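Local coordinates for protein paraflagellar rod component (Trypanosoma brucei, PDB 2Q0X) that is of unknown molecular function but has the alpha/beta-hydrolase fold and is probably a component of the paraflagellar rod, at residues C257-V262 against A292-F297; D55-L60 against W68-V73; G195-P198 against E202-W205. All coordinates share one frame; numbering follows the deposited sequence.

Contact 1. Residues C257-V262 against A292-F297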
ATOM      1  N   CYS A 257     -27.566   5.855  18.415  1.00 32.40           N
ATOM      2  CA  CYS A 257     -28.750   5.565  17.623  1.00 33.01           C
ATOM      3  C   CYS A 257     -29.240   4.207  18.093  1.00 33.89           C
ATOM      4  O   CYS A 257     -28.429   3.293  18.307  1.00 34.22           O
ATOM      5  CB  CYS A 257     -28.373   5.498  16.147  1.00 33.16           C
ATOM      6  SG  CYS A 257     -29.620   4.871  15.008  1.00 33.01           S
ATOM      7  N   ASN A 258     -30.548   4.063  18.240  1.00 34.63           N
ATOM      8  CA  ASN A 258     -31.136   2.788  18.662  1.00 35.67           C
ATOM      9  C   ASN A 258     -31.023   1.624  17.646  1.00 35.51           C
ATOM     10  O   ASN A 258     -31.232   0.461  18.009  1.00 36.21           O
ATOM     11  CB  ASN A 258     -32.603   2.980  19.088  1.00 36.15           C
ATOM     12  CG  ASN A 258     -33.504   3.468  17.942  1.00 38.49           C
ATOM     13  OD1 ASN A 258     -34.332   2.706  17.420  1.00 41.57           O
ATOM     14  ND2 ASN A 258     -33.360   4.742  17.562  1.00 40.19           N
ATOM     15  N   ARG A 259     -30.678   1.910  16.394  1.00 34.94           N
ATOM     16  CA  ARG A 259     -30.725   0.880  15.367  1.00 34.58           C
ATOM     17  C   ARG A 259     -29.367   0.212  15.217  1.00 34.20           C
ATOM     18  O   ARG A 259     -28.620   0.455  14.277  1.00 34.14           O
ATOM     19  CB  ARG A 259     -31.275   1.462  14.072  1.00 34.68           C
ATOM     20  CG  ARG A 259     -32.689   2.017  14.300  1.00 35.54           C
ATOM     21  CD  ARG A 259     -33.515   2.147  13.064  1.00 36.99           C
ATOM     22  NE  ARG A 259     -33.506   0.932  12.256  1.00 38.19           N
ATOM     23  CZ  ARG A 259     -34.199  -0.175  12.518  1.00 38.76           C
ATOM     24  NH1 ARG A 259     -35.017  -0.247  13.565  1.00 39.21           N
ATOM     25  NH2 ARG A 259     -34.092  -1.217  11.691  1.00 38.57           N
ATOM     26  N   VAL A 260     -29.048  -0.612  16.201  1.00 33.68           N
ATOM     27  CA  VAL A 260     -27.783  -1.307  16.225  1.00 33.45           C
ATOM     28  C   VAL A 260     -28.048  -2.814  16.148  1.00 33.00           C
ATOM     29  O   VAL A 260     -28.952  -3.328  16.789  1.00 32.92           O
ATOM     30  CB  VAL A 260     -26.881  -0.891  17.435  1.00 33.33           C
ATOM     31  CG1 VAL A 260     -27.613  -0.918  18.703  1.00 33.59           C
ATOM     32  CG2 VAL A 260     -25.641  -1.800  17.526  1.00 33.97           C
ATOM     33  N   THR A 261     -27.280  -3.490  15.302  1.00 32.62           N
ATOM     34  CA  THR A 261     -27.347  -4.942  15.132  1.00 32.29           C
ATOM     35  C   THR A 261     -25.990  -5.494  15.527  1.00 32.05           C
ATOM     36  O   THR A 261     -24.964  -4.958  15.115  1.00 31.80           O
ATOM     37  CB  THR A 261     -27.642  -5.315  13.676  1.00 32.28           C
ATOM     38  OG1 THR A 261     -28.914  -4.775  13.295  1.00 31.69           O
ATOM     39  CG2 THR A 261     -27.638  -6.839  13.479  1.00 32.80           C
ATOM     40  N   VAL A 262     -25.990  -6.535  16.358  1.00 31.71           N
ATOM     41  CA  VAL A 262     -24.755  -7.184  16.777  1.00 31.71           C
ATOM     42  C   VAL A 262     -24.820  -8.632  16.318  1.00 31.78           C
ATOM     43  O   VAL A 262     -25.666  -9.393  16.778  1.00 31.20           O
ATOM     44  CB  VAL A 262     -24.534  -7.108  18.304  1.00 31.72           C
ATOM     45  CG1 VAL A 262     -23.226  -7.785  18.680  1.00 30.74           C
ATOM     46  CG2 VAL A 262     -24.556  -5.632  18.788  1.00 31.18           C
ATOM     47  N   ALA A 292     -30.392  -3.442   3.480  1.00 30.47           N
ATOM     48  CA  ALA A 292     -31.772  -3.570   3.025  1.00 30.62           C
ATOM     49  C   ALA A 292     -32.773  -3.227   4.138  1.00 31.08           C
ATOM     50  O   ALA A 292     -33.695  -2.434   3.927  1.00 31.15           O
ATOM     51  CB  ALA A 292     -32.027  -4.991   2.489  1.00 30.47           C
ATOM     52  N   ASP A 293     -32.595  -3.821   5.313  1.00 31.52           N
ATOM     53  CA  ASP A 293     -33.517  -3.586   6.430  1.00 32.19           C
ATOM     54  C   ASP A 293     -33.560  -2.114   6.855  1.00 32.46           C
ATOM     55  O   ASP A 293     -34.627  -1.592   7.184  1.00 32.28           O
ATOM     56  CB  ASP A 293     -33.177  -4.463   7.641  1.00 32.38           C
ATOM     57  CG  ASP A 293     -33.553  -5.934   7.449  1.00 33.19           C
ATOM     58  OD1 ASP A 293     -34.363  -6.289   6.561  1.00 33.64           O
ATOM     59  OD2 ASP A 293     -33.030  -6.752   8.227  1.00 35.18           O
ATOM     60  N   GLU A 294     -32.414  -1.440   6.835  1.00 32.72           N
ATOM     61  CA  GLU A 294     -32.378  -0.029   7.235  1.00 33.16           C
ATOM     62  C   GLU A 294     -33.035   0.886   6.203  1.00 33.44           C
ATOM     63  O   GLU A 294     -33.575   1.920   6.581  1.00 33.05           O
ATOM     64  CB  GLU A 294     -30.944   0.434   7.523  1.00 33.19           C
ATOM     65  CG  GLU A 294     -30.284  -0.273   8.687  1.00 33.52           C
ATOM     66  CD  GLU A 294     -31.088  -0.207   9.982  1.00 33.78           C
ATOM     67  OE1 GLU A 294     -31.782   0.793  10.218  1.00 34.60           O
ATOM     68  OE2 GLU A 294     -31.007  -1.158  10.783  1.00 34.33           O
ATOM     69  N   ASP A 295     -32.958   0.519   4.917  1.00 33.97           N
ATOM     70  CA  ASP A 295     -33.711   1.208   3.863  1.00 34.54           C
ATOM     71  C   ASP A 295     -35.217   1.095   4.113  1.00 35.20           C
ATOM     72  O   ASP A 295     -35.949   2.057   3.909  1.00 35.00           O
ATOM     73  CB  ASP A 295     -33.451   0.602   2.473  1.00 34.60           C
ATOM     74  CG  ASP A 295     -32.066   0.892   1.932  1.00 34.43           C
ATOM     75  OD1 ASP A 295     -31.437   1.900   2.304  1.00 33.91           O
ATOM     76  OD2 ASP A 295     -31.618   0.096   1.089  1.00 34.75           O
ATOM     77  N   GLU A 296     -35.660  -0.103   4.502  1.00 36.10           N
ATOM     78  CA  GLU A 296     -37.068  -0.379   4.783  1.00 36.95           C
ATOM     79  C   GLU A 296     -37.515   0.447   5.966  1.00 37.32           C
ATOM     80  O   GLU A 296     -38.523   1.137   5.888  1.00 37.54           O
ATOM     81  CB  GLU A 296     -37.333  -1.879   5.093  1.00 37.04           C
ATOM     82  N   PHE A 297     -36.756   0.389   7.053  1.00 37.91           N
ATOM     83  CA  PHE A 297     -37.104   1.159   8.235  1.00 38.49           C
ATOM     84  C   PHE A 297     -37.237   2.637   7.911  1.00 38.87           C
ATOM     85  O   PHE A 297     -38.195   3.269   8.334  1.00 38.80           O
ATOM     86  CB  PHE A 297     -36.106   0.979   9.380  1.00 38.58           C
ATOM     87  CG  PHE A 297     -36.515   1.710  10.627  1.00 38.49           C
ATOM     88  CD1 PHE A 297     -37.433   1.144  11.505  1.00 39.18           C
ATOM     89  CD2 PHE A 297     -36.028   2.988  10.896  1.00 38.60           C
ATOM     90  CE1 PHE A 297     -37.846   1.832  12.663  1.00 39.08           C
ATOM     91  CE2 PHE A 297     -36.424   3.682  12.041  1.00 38.74           C
ATOM     92  CZ  PHE A 297     -37.339   3.104  12.927  1.00 38.91           C
TER
HETATM   93  O   HOH W   1     -29.127  -2.133  12.786  1.00 39.91           O
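R259 meets E294 in a salt bridge carried mainly by one short bond, from R259 NE to E294 OE1 at 2.7 Å. The bond is nearly straight, at 170°, and OE1 lies in the guanidinium plane, accepting the N-H on its syn lone pair. A weak second bond, 3.2 Å from R259 NH2 to E294 OE2, adds to it. The carboxylate is twisted 47° from the guanidinium, which falls short of the flat, two-bond pairing often drawn for this couple. Next comes a water, 2.9 Å from E294 OE2 and 2.7 Å from T261 OG1, with only a weak bond to R259 O. E294 is buried, and the nearby positive charge probably keeps its carboxylate ionised.

The bridge fixes the edge of the guanidinium; F297 takes a face. Ring and guanidinium lie almost parallel, 4° apart with centres 3.8 Å from each other, a flat cation-pi stack. R259 CD continues over the same face toward the rim, 3.4 Å from F297 CD2, as a CH-pi contact. The bend at chi3 brings the end of the arginine chain round to the ring. E294 and F297, three residues apart, thus present acid and ring from one helix turn to a single arginine.

R259 itself sits at the centre of an inverse gamma turn, and R259 N donates a hydrogen bond to C257 SG, 3.4 Å away. P226 touches both R259 and E294. The ensemble ties the start of strand 260-264, outermost within this chain, to the last modelled helix, 280-299, which flanks the central sheet of the alpha/beta-hydrolase fold.

Contact 2. Residues D55-L60 against W68-V73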
ATOM      1  N   ASP A  55     -11.275 -11.695  -0.201  1.00 24.77           N
ATOM      2  CA  ASP A  55     -11.709 -12.224  -1.476  1.00 24.67           C
ATOM      3  C   ASP A  55     -13.207 -11.981  -1.651  1.00 24.49           C
ATOM      4  O   ASP A  55     -13.629 -11.576  -2.734  1.00 24.79           O
ATOM      5  CB  ASP A  55     -11.360 -13.738  -1.607  1.00 24.74           C
ATOM      6  CG  ASP A  55      -9.862 -13.995  -1.842  1.00 24.95           C
ATOM      7  OD1 ASP A  55      -9.085 -13.025  -1.956  1.00 25.36           O
ATOM      8  OD2 ASP A  55      -9.452 -15.176  -1.912  1.00 25.59           O
ATOM      9  N   TYR A  56     -13.998 -12.165  -0.590  1.00 24.00           N
ATOM     10  CA  TYR A  56     -15.458 -11.971  -0.687  1.00 23.95           C
ATOM     11  C   TYR A  56     -15.935 -10.567  -1.077  1.00 23.65           C
ATOM     12  O   TYR A  56     -17.066 -10.419  -1.500  1.00 23.76           O
ATOM     13  CB  TYR A  56     -16.205 -12.484   0.565  1.00 24.05           C
ATOM     14  CG  TYR A  56     -16.287 -11.516   1.725  1.00 24.46           C
ATOM     15  CD1 TYR A  56     -17.188 -10.444   1.704  1.00 24.22           C
ATOM     16  CD2 TYR A  56     -15.502 -11.686   2.846  1.00 23.72           C
ATOM     17  CE1 TYR A  56     -17.278  -9.574   2.738  1.00 24.52           C
ATOM     18  CE2 TYR A  56     -15.584 -10.808   3.889  1.00 24.95           C
ATOM     19  CZ  TYR A  56     -16.480  -9.752   3.840  1.00 24.69           C
ATOM     20  OH  TYR A  56     -16.573  -8.859   4.894  1.00 24.62           O
ATOM     21  N   PHE A  57     -15.090  -9.549  -0.937  1.00 23.30           N
ATOM     22  CA  PHE A  57     -15.373  -8.210  -1.457  1.00 23.02           C
ATOM     23  C   PHE A  57     -15.789  -8.171  -2.933  1.00 23.26           C
ATOM     24  O   PHE A  57     -16.545  -7.284  -3.337  1.00 22.76           O
ATOM     25  CB  PHE A  57     -14.133  -7.319  -1.304  1.00 22.99           C
ATOM     26  CG  PHE A  57     -13.879  -6.829   0.084  1.00 22.26           C
ATOM     27  CD1 PHE A  57     -14.632  -7.261   1.178  1.00 22.74           C
ATOM     28  CD2 PHE A  57     -12.844  -5.927   0.308  1.00 22.72           C
ATOM     29  CE1 PHE A  57     -14.370  -6.770   2.458  1.00 22.60           C
ATOM     30  CE2 PHE A  57     -12.582  -5.444   1.583  1.00 22.08           C
ATOM     31  CZ  PHE A  57     -13.345  -5.860   2.649  1.00 22.39           C
ATOM     32  N   THR A  58     -15.264  -9.096  -3.743  1.00 23.76           N
ATOM     33  CA  THR A  58     -15.680  -9.200  -5.140  1.00 24.21           C
ATOM     34  C   THR A  58     -17.146  -9.624  -5.231  1.00 24.50           C
ATOM     35  O   THR A  58     -17.914  -9.074  -6.019  1.00 24.23           O
ATOM     36  CB  THR A  58     -14.753 -10.145  -5.979  1.00 24.10           C
ATOM     37  OG1 THR A  58     -14.743 -11.469  -5.442  1.00 23.82           O
ATOM     38  CG2 THR A  58     -13.324  -9.621  -5.963  1.00 24.93           C
ATOM     39  N   ASN A  59     -17.526 -10.578  -4.391  1.00 25.10           N
ATOM     40  CA  ASN A  59     -18.908 -11.064  -4.324  1.00 25.69           C
ATOM     41  C   ASN A  59     -19.856 -10.030  -3.681  1.00 25.59           C
ATOM     42  O   ASN A  59     -20.945  -9.788  -4.192  1.00 25.67           O
ATOM     43  CB  ASN A  59     -18.963 -12.384  -3.557  1.00 25.82           C
ATOM     44  CG  ASN A  59     -18.159 -13.471  -4.216  1.00 27.48           C
ATOM     45  OD1 ASN A  59     -18.509 -13.947  -5.300  1.00 28.85           O
ATOM     46  ND2 ASN A  59     -17.055 -13.869  -3.578  1.00 29.22           N
ATOM     47  N   LEU A  60     -19.435  -9.445  -2.560  1.00 25.69           N
ATOM     48  CA  LEU A  60     -20.095  -8.264  -1.978  1.00 25.77           C
ATOM     49  C   LEU A  60     -20.415  -7.174  -3.008  1.00 26.19           C
ATOM     50  O   LEU A  60     -21.575  -6.785  -3.159  1.00 26.06           O
ATOM     51  CB  LEU A  60     -19.238  -7.635  -0.859  1.00 25.76           C
ATOM     52  CG  LEU A  60     -19.942  -6.555   0.004  1.00 25.86           C
ATOM     53  CD1 LEU A  60     -21.373  -7.005   0.426  1.00 25.70           C
ATOM     54  CD2 LEU A  60     -19.156  -6.194   1.233  1.00 25.17           C
ATOM     55  N   TRP A  68     -25.672  -0.166  -4.168  1.00 26.30           N
ATOM     56  CA  TRP A  68     -24.535   0.565  -3.613  1.00 25.46           C
ATOM     57  C   TRP A  68     -23.267   0.338  -4.450  1.00 25.07           C
ATOM     58  O   TRP A  68     -22.976  -0.787  -4.866  1.00 25.22           O
ATOM     59  CB  TRP A  68     -24.247   0.116  -2.167  1.00 24.87           C
ATOM     60  CG  TRP A  68     -25.322   0.431  -1.133  1.00 24.38           C
ATOM     61  CD1 TRP A  68     -26.448  -0.291  -0.872  1.00 23.85           C
ATOM     62  CD2 TRP A  68     -25.320   1.512  -0.188  1.00 24.17           C
ATOM     63  NE1 TRP A  68     -27.153   0.282   0.147  1.00 24.01           N
ATOM     64  CE2 TRP A  68     -26.482   1.387   0.594  1.00 24.04           C
ATOM     65  CE3 TRP A  68     -24.450   2.570   0.074  1.00 24.36           C
ATOM     66  CZ2 TRP A  68     -26.797   2.285   1.624  1.00 23.82           C
ATOM     67  CZ3 TRP A  68     -24.773   3.468   1.083  1.00 24.26           C
ATOM     68  CH2 TRP A  68     -25.937   3.315   1.845  1.00 23.65           C
ATOM     69  N   ALA A  69     -22.503   1.400  -4.677  1.00 24.38           N
ATOM     70  CA  ALA A  69     -21.153   1.263  -5.181  1.00 23.86           C
ATOM     71  C   ALA A  69     -20.293   0.697  -4.048  1.00 23.58           C
ATOM     72  O   ALA A  69     -20.712   0.701  -2.900  1.00 23.68           O
ATOM     73  CB  ALA A  69     -20.605   2.603  -5.672  1.00 23.43           C
ATOM     74  N   PHE A  70     -19.126   0.167  -4.392  1.00 23.35           N
ATOM     75  CA  PHE A  70     -18.176  -0.366  -3.424  1.00 23.46           C
ATOM     76  C   PHE A  70     -16.839   0.333  -3.667  1.00 23.61           C
ATOM     77  O   PHE A  70     -16.288   0.250  -4.757  1.00 23.00           O
ATOM     78  CB  PHE A  70     -18.036  -1.898  -3.542  1.00 23.42           C
ATOM     79  CG  PHE A  70     -17.308  -2.530  -2.372  1.00 23.87           C
ATOM     80  CD1 PHE A  70     -16.038  -3.087  -2.532  1.00 23.70           C
ATOM     81  CD2 PHE A  70     -17.876  -2.537  -1.107  1.00 23.44           C
ATOM     82  CE1 PHE A  70     -15.354  -3.653  -1.468  1.00 23.15           C
ATOM     83  CE2 PHE A  70     -17.190  -3.089  -0.034  1.00 23.73           C
ATOM     84  CZ  PHE A  70     -15.909  -3.645  -0.222  1.00 23.37           C
ATOM     85  N   VAL A  71     -16.371   1.072  -2.657  1.00 23.84           N
ATOM     86  CA  VAL A  71     -15.150   1.852  -2.755  1.00 24.03           C
ATOM     87  C   VAL A  71     -14.185   1.401  -1.671  1.00 24.16           C
ATOM     88  O   VAL A  71     -14.602   1.172  -0.539  1.00 24.11           O
ATOM     89  CB  VAL A  71     -15.407   3.362  -2.575  1.00 24.24           C
ATOM     90  CG1 VAL A  71     -14.088   4.152  -2.661  1.00 23.69           C
ATOM     91  CG2 VAL A  71     -16.424   3.882  -3.621  1.00 23.84           C
ATOM     92  N   GLN A  72     -12.902   1.301  -2.051  1.00 23.98           N
ATOM     93  CA  GLN A  72     -11.809   0.852  -1.190  1.00 23.73           C
ATOM     94  C   GLN A  72     -10.666   1.833  -1.227  1.00 23.85           C
ATOM     95  O   GLN A  72     -10.282   2.291  -2.291  1.00 23.60           O
ATOM     96  CB  GLN A  72     -11.292  -0.486  -1.686  1.00 23.31           C
ATOM     97  CG  GLN A  72     -12.286  -1.589  -1.565  1.00 23.06           C
ATOM     98  CD  GLN A  72     -11.789  -2.871  -2.209  1.00 22.58           C
ATOM     99  OE1 GLN A  72     -10.984  -3.602  -1.624  1.00 20.62           O
ATOM    100  NE2 GLN A  72     -12.248  -3.133  -3.432  1.00 22.46           N
ATOM    101  N   VAL A  73     -10.125   2.147  -0.060  1.00 24.60           N
ATOM    102  CA  VAL A  73      -8.978   3.045   0.061  1.00 25.33           C
ATOM    103  C   VAL A  73      -7.978   2.319   0.929  1.00 26.47           C
ATOM    104  O   VAL A  73      -8.356   1.617   1.873  1.00 26.39           O
ATOM    105  CB  VAL A  73      -9.366   4.442   0.686  1.00 25.33           C
ATOM    106  CG1 VAL A  73      -9.890   4.317   2.111  1.00 24.54           C
ATOM    107  CG2 VAL A  73      -8.190   5.453   0.643  1.00 24.50           C
TER
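F57 and F70 form a T-shaped pair, the edge of F70 directed at the face of F57, with centroids 5.2 Å apart and planes at 68°. The leading atom is F70 CZ, which stands 3.8 Å from F57 CG, off the ring centre and toward its rim. L60 adds one methyl to this meeting: its CD2 comes within 3.9 Å of F70 CE2, one helical turn on from F57. Q72 approaches F57 from another direction, setting OE1 beside the ring edge, 3.5 Å from F57 CD2, with its amide turned almost perpendicular to the ring. That oxygen is buried, and it accepts a hydrogen bond from the backbone N of L52.

These four residues seat a helix on a strand within a beta-alpha-beta unit, strand 40-44, helix 57-64 and strand 69-73, of the alpha/beta-hydrolase sheet. F70 and Q72, two residues apart, reach the helix from one side of strand 69-73. With CG of F70 anti to the backbone N (chi1 -167°), the ring reaches both F57 and L60.

Behind the first shell, W43 makes a further edge-to-face contact with F57, while L60 also touches I287 of helix 280-299. Just ahead of F57, D55 O accepts two bonds, from T58 N at 3.1 Å and T58 OG1 at 2.9 Å. The D55 carboxylate forms salt bridges with R9 of the same chain and K27 of the second subunit.

Contact 3. Residues G195-P198 against E202-W205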
ATOM      1  N   GLY A 195      -4.206   7.710  20.736  1.00 40.62           N
ATOM      2  CA  GLY A 195      -5.371   7.364  21.544  1.00 40.21           C
ATOM      3  C   GLY A 195      -6.451   6.698  20.710  1.00 39.99           C
ATOM      4  O   GLY A 195      -6.155   5.840  19.868  1.00 39.84           O
ATOM      5  N   GLY A 196      -7.704   7.069  20.974  1.00 39.33           N
ATOM      6  CA  GLY A 196      -8.850   6.473  20.323  1.00 39.13           C
ATOM      7  C   GLY A 196      -9.007   5.016  20.691  1.00 39.12           C
ATOM      8  O   GLY A 196      -8.530   4.591  21.733  1.00 38.98           O
ATOM      9  N   PHE A 197      -9.646   4.242  19.806  1.00 39.12           N
ATOM     10  CA  PHE A 197      -9.881   2.810  20.033  1.00 39.05           C
ATOM     11  C   PHE A 197      -9.420   2.011  18.820  1.00 39.00           C
ATOM     12  O   PHE A 197     -10.137   1.970  17.808  1.00 39.11           O
ATOM     13  CB  PHE A 197     -11.361   2.538  20.278  1.00 39.03           C
ATOM     14  CG  PHE A 197     -11.954   3.412  21.308  1.00 39.00           C
ATOM     15  CD1 PHE A 197     -11.876   3.070  22.642  1.00 38.91           C
ATOM     16  CD2 PHE A 197     -12.582   4.592  20.948  1.00 39.17           C
ATOM     17  CE1 PHE A 197     -12.420   3.893  23.608  1.00 39.96           C
ATOM     18  CE2 PHE A 197     -13.118   5.420  21.905  1.00 39.33           C
ATOM     19  CZ  PHE A 197     -13.040   5.067  23.245  1.00 39.42           C
ATOM     20  N   PRO A 198      -8.224   1.395  18.909  1.00 38.72           N
ATOM     21  CA  PRO A 198      -7.663   0.681  17.775  1.00 38.59           C
ATOM     22  C   PRO A 198      -8.613  -0.302  17.127  1.00 38.37           C
ATOM     23  O   PRO A 198      -8.764  -0.261  15.936  1.00 37.99           O
ATOM     24  CB  PRO A 198      -6.450  -0.033  18.383  1.00 38.83           C
ATOM     25  CG  PRO A 198      -6.020   0.873  19.470  1.00 38.65           C
ATOM     26  CD  PRO A 198      -7.305   1.378  20.066  1.00 38.45           C
ATOM     27  N   GLU A 202     -11.165  -2.741  22.187  1.00 38.80           N
ATOM     28  CA  GLU A 202     -11.135  -1.565  23.070  1.00 38.86           C
ATOM     29  C   GLU A 202     -12.441  -0.755  23.005  1.00 38.62           C
ATOM     30  O   GLU A 202     -12.922  -0.261  24.025  1.00 38.33           O
ATOM     31  CB  GLU A 202      -9.950  -0.663  22.709  1.00 39.27           C
ATOM     32  CG  GLU A 202      -8.576  -1.333  22.915  1.00 39.97           C
ATOM     33  CD  GLU A 202      -7.947  -1.871  21.647  1.00 40.99           C
ATOM     34  OE1 GLU A 202      -8.677  -2.241  20.691  1.00 42.20           O
ATOM     35  OE2 GLU A 202      -6.698  -1.945  21.617  1.00 40.81           O
ATOM     36  N   ALA A 203     -13.010  -0.645  21.805  1.00 38.17           N
ATOM     37  CA  ALA A 203     -14.208   0.172  21.581  1.00 37.82           C
ATOM     38  C   ALA A 203     -15.490  -0.446  22.163  1.00 37.81           C
ATOM     39  O   ALA A 203     -16.356   0.277  22.625  1.00 36.97           O
ATOM     40  CB  ALA A 203     -14.383   0.446  20.110  1.00 37.40           C
ATOM     41  N   VAL A 204     -15.602  -1.781  22.133  1.00 37.88           N
ATOM     42  CA  VAL A 204     -16.859  -2.442  22.495  1.00 37.73           C
ATOM     43  C   VAL A 204     -16.695  -3.585  23.513  1.00 38.00           C
ATOM     44  O   VAL A 204     -17.341  -3.585  24.552  1.00 38.33           O
ATOM     45  CB  VAL A 204     -17.578  -2.964  21.220  1.00 37.60           C
ATOM     46  CG1 VAL A 204     -18.753  -3.865  21.565  1.00 37.56           C
ATOM     47  CG2 VAL A 204     -18.045  -1.803  20.350  1.00 36.89           C
ATOM     48  N   TRP A 205     -15.828  -4.538  23.223  1.00 37.93           N
ATOM     49  CA  TRP A 205     -15.789  -5.785  23.972  1.00 37.73           C
ATOM     50  C   TRP A 205     -15.364  -5.570  25.416  1.00 37.88           C
ATOM     51  O   TRP A 205     -16.111  -5.893  26.355  1.00 37.26           O
ATOM     52  CB  TRP A 205     -14.852  -6.790  23.294  1.00 37.55           C
ATOM     53  CG  TRP A 205     -15.142  -8.205  23.665  1.00 37.10           C
ATOM     54  CD1 TRP A 205     -14.382  -9.010  24.435  1.00 36.87           C
ATOM     55  CD2 TRP A 205     -16.293  -8.969  23.281  1.00 36.87           C
ATOM     56  NE1 TRP A 205     -14.979 -10.242  24.562  1.00 37.36           N
ATOM     57  CE2 TRP A 205     -16.158 -10.242  23.862  1.00 36.86           C
ATOM     58  CE3 TRP A 205     -17.423  -8.699  22.495  1.00 36.97           C
ATOM     59  CZ2 TRP A 205     -17.110 -11.254  23.686  1.00 37.24           C
ATOM     60  CZ3 TRP A 205     -18.371  -9.701  22.312  1.00 36.79           C
ATOM     61  CH2 TRP A 205     -18.207 -10.967  22.903  1.00 37.31           C
TER
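E202 folds its carboxylate over the ring of P198, while A203, the next residue, sets its methyl against F197. Two consecutive helix residues thus meet two consecutive loop residues, where the chain leaves helix 189-193 and enters helix 200-209. These helices belong to the insertion between strands 135-143 and 227-232, the place in the sequence where alpha/beta-hydrolase folds commonly carry their cap.

The two side chains of the first pair run across each other at about a right angle. E202 OE2 comes to 3.6 Å from P198 CG, and E202 CD lies 3.7 Å from P198 CD. A sharp bend at chi2 of E202, 100° and so away from the usual staggered values, turns the carboxylate back to the proline. Both its oxygens have partners besides this apolar ring: OE1 is hydrogen-bonded to the hydroxyl of T199, OE2 to that of Y183. These two bonds, one on each oxygen, probably restrict the carboxylate's rotation over the proline.

F197 points its CB at the helix and meets A203 there, CB to CB, at 3.7 Å. The backbones are close as well, with 5.3 Å between F197 CA and A203 CA. Beyond CB the ring runs past the helix obliquely, near A203 CA, and on to V215 and R218 of helix 213-218. A203 also touches F123 of helix 119-128, and P198 touches Q120 of that helix.

Two glycines with positive phi, G195 and G196, lead the chain out of helix 189-193 to the phenylalanine. Over on helix 200-209, the carbonyl of E202 lies alongside the aromatic ring, obliquely, with E202 O 3.8 Å from F197 CD1.

How the contacts relate
Along the chain contact 2 comes first, then contact 3, then contact 1. Centres lie about 21 Å (1 and 2), 23 Å (1 and 3) and 25 Å (2 and 3) apart; nearest atoms of contacts 1 and 2 come to about 5 Å without touching. Contacts 1 and 2 share the central sheet, contact 1 at strand 260-264, outermost within this chain, and contact 2 at strand 69-73. Helix 280-299 carries half of contact 1 and touches Y56 and L60 of contact 2, linking the two. Contact 3 lies among the inserted helices, across the chain's centre from contact 2. Helix 241-254 links the insertion to the sheet edge through V251, which touches V204 and V260.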